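PDB 6KD0: vibralactone Cyclase from Boreostereum vibrans, which probably catalyses, as an alpha/beta-hydrolase-fold enzyme, the cyclization that forms the fused bicyclic beta-lactone of vibralactone. Local coordinates for residues P235-S238 and K239-Y243. Residues are numbered along the deposited sequence; the frame is centred on the assembly and turned at random.
Sequences PLLS and KKEVY
Ser238 and Glu241 form a capping box at the start of helix 239-249, in the alpha/beta hydrolase fold. Ser238 is the N-cap: its OG accepts from Glu241 N at 3.1 Å. In return, Glu241 OE2 takes the backbone N-H of Ser238 on its anti lone pair, with Ser238 N to Glu241 OE2 2.9 Å and an N-H...O angle of 157°. Ser238 OG lies between its own backbone N and carbonyl carbon (chi1 65°), where it meets the Glu241 amide, while the extended Glu241 chain reaches back past it, CG 3.3 Å from Ser238 OG. The first helical bond runs from Val242 N to Ser238 O at 3.0 Å. Next to the box, Leu237 CD2 packs on Val242 CG2 at 3.7 Å, the two side chains crossing at about a right angle, and Leu237 CD1 lies 3.8 Å from Glu241 CB; Leu237 also touches Asp281, a member of a probable Ser-His-Asp triad. An alanine in place of Glu241 would probably leave Ser238 N without its acceptor and Arg38 without this charge partner. The other carboxylate oxygen, Glu241 OE1, helps fix the carboxylate through a salt bridge to Arg38 NH1.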
loop_
_atom_site.group_PDB
_atom_site.type_symbol
_atom_site.label_atom_id
_atom_site.label_comp_id
_atom_site.label_asym_id
_atom_site.label_seq_id
_atom_site.Cartn_x
_atom_site.Cartn_y
_atom_site.Cartn_z
ATOM N N PRO A 235 -16.089 10.104 4.427
ATOM C CA PRO A 235 -14.963 11.033 4.511
ATOM C C PRO A 235 -13.758 10.514 3.739
ATOM O O PRO A 235 -13.481 9.309 3.710
ATOM C CB PRO A 235 -14.675 11.096 6.016
ATOM C CG PRO A 235 -15.957 10.709 6.668
ATOM C CD PRO A 235 -16.556 9.683 5.760
ATOM N N LEU A 236 -13.051 11.446 3.094
ATOM C CA LEU A 236 -11.732 11.263 2.488
ATOM C C LEU A 236 -11.756 10.428 1.208
ATOM O O LEU A 236 -10.790 10.459 0.457
ATOM C CB LEU A 236 -10.729 10.636 3.484
ATOM C CG LEU A 236 -10.502 11.340 4.826
ATOM C CD1 LEU A 236 -9.446 10.596 5.618
ATOM C CD2 LEU A 236 -10.094 12.804 4.633
ATOM N N LEU A 237 -12.826 9.674 0.940
ATOM C CA LEU A 237 -12.926 8.956 -0.329
ATOM C C LEU A 237 -14.379 8.637 -0.647
ATOM O O LEU A 237 -15.000 7.809 0.026
ATOM C CB LEU A 237 -12.102 7.662 -0.311
ATOM C CG LEU A 237 -12.151 6.880 -1.631
ATOM C CD1 LEU A 237 -11.510 7.687 -2.776
ATOM C CD2 LEU A 237 -11.466 5.504 -1.484
ATOM N N SER A 238 -14.922 9.284 -1.668
ATOM C CA SER A 238 -16.283 9.047 -2.116
ATOM C C SER A 238 -16.264 8.078 -3.293
ATOM O O SER A 238 -15.223 7.856 -3.915
ATOM C CB SER A 238 -16.941 10.370 -2.505
ATOM O OG SER A 238 -16.290 10.938 -3.633
ATOM N N LYS A 239 -17.421 7.459 -3.551
ATOM C CA LYS A 239 -17.614 6.673 -4.770
ATOM C C LYS A 239 -17.280 7.483 -6.016
ATOM O O LYS A 239 -16.629 6.995 -6.950
ATOM C CB LYS A 239 -19.062 6.175 -4.831
ATOM C CG LYS A 239 -19.465 5.586 -6.176
ATOM C CD LYS A 239 -20.868 4.981 -6.096
ATOM C CE LYS A 239 -21.163 4.109 -7.302
ATOM N NZ LYS A 239 -21.785 4.872 -8.414
ATOM N N LYS A 240 -17.753 8.724 -6.061
ATOM C CA LYS A 240 -17.427 9.593 -7.180
ATOM C C LYS A 240 -15.918 9.682 -7.399
ATOM O O LYS A 240 -15.447 9.637 -8.542
ATOM C CB LYS A 240 -18.028 10.979 -6.926
ATOM C CG LYS A 240 -17.780 11.995 -8.024
ATOM C CD LYS A 240 -18.461 13.316 -7.686
ATOM C CE LYS A 240 -18.247 14.334 -8.798
ATOM N NZ LYS A 240 -18.947 15.625 -8.539
ATOM N N GLU A 241 -15.149 9.805 -6.311
ATOM C CA GLU A 241 -13.694 9.919 -6.408
ATOM C C GLU A 241 -13.074 8.608 -6.876
ATOM O O GLU A 241 -12.116 8.606 -7.663
ATOM C CB GLU A 241 -13.116 10.340 -5.052
ATOM C CG GLU A 241 -13.334 11.812 -4.706
ATOM C CD GLU A 241 -12.852 12.170 -3.306
ATOM O OE1 GLU A 241 -12.147 13.190 -3.150
ATOM O OE2 GLU A 241 -13.177 11.431 -2.360
ATOM N N VAL A 242 -13.604 7.481 -6.389
ATOM C CA VAL A 242 -13.130 6.173 -6.838
ATOM C C VAL A 242 -13.268 6.058 -8.355
ATOM O O VAL A 242 -12.314 5.697 -9.073
ATOM C CB VAL A 242 -13.892 5.058 -6.098
ATOM C CG1 VAL A 242 -13.658 3.704 -6.772
ATOM C CG2 VAL A 242 -13.443 5.016 -4.627
ATOM N N TYR A 243 -14.463 6.373 -8.866
ATOM C CA TYR A 243 -14.693 6.309 -10.310
ATOM C C TYR A 243 -13.786 7.281 -11.063
ATOM O O TYR A 243 -13.304 6.977 -12.166
ATOM C CB TYR A 243 -16.169 6.597 -10.619
ATOM C CG TYR A 243 -17.062 5.384 -10.489
ATOM C CD1 TYR A 243 -17.112 4.664 -9.305
ATOM C CD2 TYR A 243 -17.843 4.951 -11.557
ATOM C CE1 TYR A 243 -17.926 3.540 -9.172
ATOM C CE2 TYR A 243 -18.660 3.837 -11.444
ATOM C CZ TYR A 243 -18.700 3.137 -10.247
ATOM O OH TYR A 243 -19.502 2.023 -10.119
#